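Local coordinates for protein probable transcriptional regulator (Rhodococcus jostii, PDB 3HIM) that probably acts as a TetR-family transcriptional regulator, binding DNA through a predicted helix-turn-helix motif and pairing with a second copy of itself, at residues Val139-Ile144 with Phe156-Ala161; Leu163-Leu168 with Leu196-Cys201. All blocks are in the same frame, centred on the assembly; numbering follows the deposited sequence.

Contact 1 of 2, residues Val139-Ile144 with Phe156-Ala161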
loop_
_atom_site.group_PDB
_atom_site.type_symbol
_atom_site.label_atom_id
_atom_site.label_comp_id
_atom_site.label_asym_id
_atom_site.label_seq_id
_atom_site.Cartn_x
_atom_site.Cartn_y
_atom_site.Cartn_z
ATOM N N VAL B 139 -16.319 8.591 4.623
ATOM C CA VAL B 139 -17.076 7.666 5.485
ATOM C C VAL B 139 -16.398 7.582 6.837
ATOM O O VAL B 139 -17.056 7.580 7.886
ATOM C CB VAL B 139 -17.216 6.239 4.887
ATOM C CG1 VAL B 139 -17.875 5.276 5.910
ATOM C CG2 VAL B 139 -18.019 6.276 3.583
ATOM N N PHE B 140 -15.074 7.538 6.811
ATOM C CA PHE B 140 -14.331 7.453 8.052
ATOM C C PHE B 140 -14.298 8.806 8.755
ATOM O O PHE B 140 -14.497 8.869 9.961
ATOM C CB PHE B 140 -12.924 6.863 7.844
ATOM C CG PHE B 140 -12.927 5.383 7.493
ATOM C CD1 PHE B 140 -13.337 4.428 8.424
ATOM C CD2 PHE B 140 -12.506 4.947 6.235
ATOM C CE1 PHE B 140 -13.340 3.054 8.107
ATOM C CE2 PHE B 140 -12.509 3.592 5.910
ATOM C CZ PHE B 140 -12.926 2.637 6.846
ATOM N N THR B 141 -14.087 9.891 8.011
ATOM C CA THR B 141 -14.031 11.207 8.655
ATOM C C THR B 141 -15.356 11.558 9.352
ATOM O O THR B 141 -15.336 12.101 10.462
ATOM C CB THR B 141 -13.542 12.357 7.697
ATOM O OG1 THR B 141 -14.424 12.460 6.589
ATOM C CG2 THR B 141 -12.181 12.065 7.148
ATOM N N ARG B 142 -16.489 11.220 8.727
ATOM C CA ARG B 142 -17.798 11.419 9.346
ATOM C C ARG B 142 -17.891 10.681 10.695
ATOM O O ARG B 142 -18.286 11.271 11.701
ATOM C CB ARG B 142 -18.932 10.992 8.403
ATOM N N ILE B 143 -17.482 9.413 10.717
ATOM C CA ILE B 143 -17.549 8.605 11.936
ATOM C C ILE B 143 -16.652 9.224 13.002
ATOM O O ILE B 143 -17.080 9.391 14.142
ATOM C CB ILE B 143 -17.185 7.116 11.682
ATOM C CG1 ILE B 143 -18.333 6.428 10.937
ATOM C CG2 ILE B 143 -16.874 6.357 13.008
ATOM C CD1 ILE B 143 -17.886 5.270 10.067
ATOM N N ILE B 144 -15.439 9.614 12.613
ATOM C CA ILE B 144 -14.486 10.185 13.549
ATOM C C ILE B 144 -15.016 11.511 14.113
ATOM O O ILE B 144 -14.930 11.761 15.331
ATOM C CB ILE B 144 -13.086 10.300 12.946
ATOM C CG1 ILE B 144 -12.561 8.907 12.571
ATOM C CG2 ILE B 144 -12.134 10.954 13.949
ATOM C CD1 ILE B 144 -11.258 8.929 11.743
ATOM N N PHE B 156 -6.099 13.646 17.437
ATOM C CA PHE B 156 -5.167 14.737 17.218
ATOM C C PHE B 156 -5.646 15.511 15.993
ATOM O O PHE B 156 -5.801 16.729 16.012
ATOM C CB PHE B 156 -3.751 14.208 16.979
ATOM C CG PHE B 156 -3.006 13.879 18.239
ATOM C CD1 PHE B 156 -2.507 14.891 19.045
ATOM C CD2 PHE B 156 -2.793 12.548 18.610
ATOM C CE1 PHE B 156 -1.809 14.584 20.216
ATOM C CE2 PHE B 156 -2.109 12.233 19.766
ATOM C CZ PHE B 156 -1.617 13.256 20.584
ATOM N N ASP B 157 -5.918 14.774 14.936
ATOM C CA ASP B 157 -6.161 15.372 13.649
ATOM C C ASP B 157 -7.098 14.439 12.892
ATOM O O ASP B 157 -6.734 13.310 12.568
ATOM C CB ASP B 157 -4.803 15.552 12.954
ATOM C CG ASP B 157 -4.909 16.234 11.604
ATOM O OD1 ASP B 157 -5.735 15.805 10.758
ATOM O OD2 ASP B 157 -4.107 17.178 11.382
ATOM N N ILE B 158 -8.313 14.893 12.634
ATOM C CA ILE B 158 -9.311 14.025 12.037
ATOM C C ILE B 158 -8.897 13.537 10.647
ATOM O O ILE B 158 -8.979 12.342 10.367
ATOM C CB ILE B 158 -10.683 14.688 11.980
ATOM C CG1 ILE B 158 -11.201 14.942 13.394
ATOM C CG2 ILE B 158 -11.675 13.806 11.209
ATOM C CD1 ILE B 158 -12.487 15.752 13.418
ATOM N N GLU B 159 -8.446 14.454 9.790
ATOM C CA GLU B 159 -8.025 14.081 8.436
ATOM C C GLU B 159 -6.832 13.118 8.458
ATOM O O GLU B 159 -6.811 12.170 7.682
ATOM C CB GLU B 159 -7.705 15.320 7.589
ATOM N N ALA B 160 -5.851 13.353 9.337
ATOM C CA ALA B 160 -4.720 12.412 9.502
ATOM C C ALA B 160 -5.190 11.010 9.914
ATOM O O ALA B 160 -4.692 10.003 9.406
ATOM C CB ALA B 160 -3.725 12.943 10.511
ATOM N N ALA B 161 -6.160 10.955 10.825
ATOM C CA ALA B 161 -6.710 9.677 11.289
ATOM C C ALA B 161 -7.449 8.915 10.173
ATOM O O ALA B 161 -7.241 7.708 9.996
ATOM C CB ALA B 161 -7.602 9.873 12.503
#
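Thr141 and Ile158 bring the two backbones closest, their CA atoms 6.5 Å apart, where the later part of helix 123-149 meets the first turn of helix 158-175. No hydrogen bond crosses between 139-144 and 156-161, so the contact is made by apolar packing. Ile144 touches two residues of the other helix, one with each branch. Its CG2 methyl meets CG2 of Ile158 at 4.0 Å, the two side chains running antiparallel past one another. The other branch, with CG1 beside the backbone N (chi1 -61°) and CD1 extended beyond it, carries Ile144 CD1 to 3.9 Å from CB of Ala161, one turn further along the second helix. Pro155 and Val199 also touch Ile144. Cut back to alanine, Ile144 would lose the CD1 and CG2 methyls, which would probably leave Ala161 CB without its partner on helix 123-149 and thin the packing against Ile158. The same Ile158 CG2 methyl also lies 4.1 Å from the carbonyl O of Thr141 and 4.2 Å from its CB, while the Thr141 hydroxyl is occupied by Lys138 O of its own helix. The start of helix 158-175 is fixed locally: Asp157, the N-cap, accepts from Ala160 N through OD1 at 2.8 Å with an N-H...O angle of 171°, the donor lying 45° out of the carboxylate plane. Polar groups therefore organise each helix internally, and the helix-to-helix junction in this C-terminal domain rests on van der Waals contact between branched aliphatic side chains and an alanine, with the CB and carbonyl of Thr141 at the edge.

Contact 2 of 2, residues Leu163-Leu168 with Leu196-Cys201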
loop_
_atom_site.group_PDB
_atom_site.type_symbol
_atom_site.label_atom_id
_atom_site.label_comp_id
_atom_site.label_asym_id
_atom_site.label_seq_id
_atom_site.Cartn_x
_atom_site.Cartn_y
_atom_site.Cartn_z
ATOM N N LEU B 163 -7.013 9.400 6.852
ATOM C CA LEU B 163 -5.922 8.973 5.945
ATOM C C LEU B 163 -5.253 7.696 6.445
ATOM O O LEU B 163 -5.160 6.716 5.699
ATOM C CB LEU B 163 -4.845 10.043 5.724
ATOM C CG LEU B 163 -3.487 9.517 5.154
ATOM C CD1 LEU B 163 -3.592 9.032 3.664
ATOM C CD2 LEU B 163 -2.371 10.543 5.264
ATOM N N ALA B 164 -4.815 7.688 7.704
ATOM C CA ALA B 164 -4.084 6.525 8.184
ATOM C C ALA B 164 -4.917 5.248 8.071
ATOM O O ALA B 164 -4.400 4.195 7.693
ATOM C CB ALA B 164 -3.574 6.730 9.594
ATOM N N ILE B 165 -6.205 5.336 8.397
ATOM C CA ILE B 165 -7.074 4.172 8.316
ATOM C C ILE B 165 -7.270 3.714 6.865
ATOM O O ILE B 165 -7.229 2.522 6.555
ATOM C CB ILE B 165 -8.442 4.434 9.017
ATOM C CG1 ILE B 165 -8.275 4.412 10.541
ATOM C CG2 ILE B 165 -9.484 3.401 8.579
ATOM C CD1 ILE B 165 -9.385 5.162 11.290
ATOM N N THR B 166 -7.467 4.665 5.963
ATOM C CA THR B 166 -7.715 4.317 4.573
ATOM C C THR B 166 -6.412 3.738 4.002
ATOM O O THR B 166 -6.431 2.741 3.266
ATOM C CB THR B 166 -8.219 5.517 3.760
ATOM O OG1 THR B 166 -7.262 6.561 3.840
ATOM C CG2 THR B 166 -9.472 6.049 4.362
ATOM N N SER B 167 -5.291 4.338 4.403
ATOM C CA SER B 167 -3.982 3.866 3.994
ATOM C C SER B 167 -3.697 2.403 4.432
ATOM O O SER B 167 -3.223 1.574 3.629
ATOM C CB SER B 167 -2.904 4.831 4.483
ATOM O OG SER B 167 -1.655 4.216 4.339
ATOM N N LEU B 168 -4.009 2.080 5.692
ATOM C CA LEU B 168 -3.844 0.694 6.200
ATOM C C LEU B 168 -4.656 -0.347 5.435
ATOM O O LEU B 168 -4.131 -1.412 5.095
ATOM C CB LEU B 168 -4.181 0.584 7.697
ATOM C CG LEU B 168 -3.158 1.238 8.626
ATOM C CD1 LEU B 168 -3.719 1.317 10.031
ATOM C CD2 LEU B 168 -1.871 0.450 8.593
ATOM N N LEU B 196 -9.219 2.454 16.930
ATOM C CA LEU B 196 -9.830 3.038 18.127
ATOM C C LEU B 196 -8.779 3.776 18.925
ATOM O O LEU B 196 -9.034 4.897 19.375
ATOM C CB LEU B 196 -10.550 1.985 18.969
ATOM C CG LEU B 196 -11.810 1.447 18.289
ATOM C CD1 LEU B 196 -12.300 0.194 19.025
ATOM C CD2 LEU B 196 -12.933 2.488 18.186
ATOM N N ARG B 197 -7.590 3.184 19.054
ATOM C CA ARG B 197 -6.495 3.816 19.782
ATOM C C ARG B 197 -6.028 5.115 19.123
ATOM O O ARG B 197 -5.749 6.107 19.810
ATOM C CB ARG B 197 -5.315 2.853 19.948
ATOM C CG ARG B 197 -5.495 1.839 21.055
ATOM C CD ARG B 197 -4.987 2.407 22.361
ATOM N NE ARG B 197 -5.002 1.456 23.481
ATOM C CZ ARG B 197 -3.946 0.772 23.920
ATOM N NH1 ARG B 197 -2.767 0.876 23.329
ATOM N NH2 ARG B 197 -4.073 -0.034 24.964
ATOM N N MET B 198 -5.948 5.085 17.797
ATOM C CA MET B 198 -5.565 6.229 16.994
ATOM C C MET B 198 -6.491 7.421 17.241
ATOM O O MET B 198 -6.020 8.556 17.358
ATOM C CB MET B 198 -5.584 5.864 15.503
ATOM C CG MET B 198 -4.274 5.252 15.004
ATOM S SD MET B 198 -4.337 4.961 13.216
ATOM C CE MET B 198 -4.894 3.256 13.251
ATOM N N VAL B 199 -7.800 7.178 17.306
ATOM C CA VAL B 199 -8.724 8.303 17.471
ATOM C C VAL B 199 -8.957 8.621 18.947
ATOM O O VAL B 199 -9.821 9.435 19.287
ATOM C CB VAL B 199 -10.050 8.123 16.705
ATOM C CG1 VAL B 199 -9.770 8.002 15.233
ATOM C CG2 VAL B 199 -10.827 6.916 17.223
ATOM N N GLY B 200 -8.171 7.967 19.805
ATOM C CA GLY B 200 -8.150 8.234 21.243
ATOM C C GLY B 200 -9.410 7.813 21.955
ATOM O O GLY B 200 -9.804 8.438 22.938
ATOM N N CYS B 201 -10.063 6.769 21.442
ATOM C CA CYS B 201 -11.187 6.112 22.140
ATOM C C CYS B 201 -10.678 5.254 23.312
ATOM O O CYS B 201 -9.577 4.683 23.237
ATOM C CB CYS B 201 -11.967 5.225 21.164
ATOM S SG CYS B 201 -13.527 4.528 21.831
#
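Met198, in the last turn of helix 184-198, makes every close contact between 196-201 and 163-168. The backbones stay well apart, with 8.9 Å between the CA atoms of Ala164 and Met198, and the thioether chain spans the interval. Its CG stands beside the backbone N (chi1 -87°) and the chain runs extended through chi2 before bending at chi3 (-94°), which turns the terminal methyl along the opposing helix. The tightest point is at that methyl: Met198 CE meets CD1 of Leu168 at 3.9 Å, the two chain ends meeting tip to tip. One turn earlier, the sulfur SD of Met198 rests 4.1 Å from CB of Ala164, whose small side chain lets the thioether come near the helix. Packing is looser toward Ile165, where CG1 stands 4.5 Å from Met198 CE, and Val199 approaches no nearer than 4.9 Å with its side chain. Beyond it the chain reaches the partly exposed Gly200 and Cys201, which make no contact with 163-168. There the helix ends in a Schellman motif: Cys201 N bonds to Leu196 O at 3.0 Å and Gly200 N to Arg197 O at 3.1 Å, with Gly200 at positive phi as the C-prime residue. The second subunit adjoins this region, its Leu194 packing on Ala164 and its Met198 O accepting from Arg197 NH1, consistent with the four-helix dimer interface of TetR-family C-terminal domains. The chemistry thus divides: a flexible thioether joins the two helices through buried apolar contact, while backbone bonds close the helix end and Arg197 carries polar links to the other subunit.

In the fold
Helix 158-175 takes part in both contacts, offering its first turn to helix 123-149 in contact 1 and its next turns to the end of helix 184-198 in contact 2. Their centres lie about 8 Å apart, and the two sites adjoin through Val199, whose CG1 is 3.9 Å from Ile144 CD1, and through Phe140 against Ile165 and Thr166. Contact 1 is only partly buried, with Thr141 and Ile158 at its more open side; the four touching residues of contact 2 are all buried. Both are apolar and without cross-segment hydrogen bonds, but beta-branched isoleucines dominate the first and a methionine the second. Both also border the second subunit.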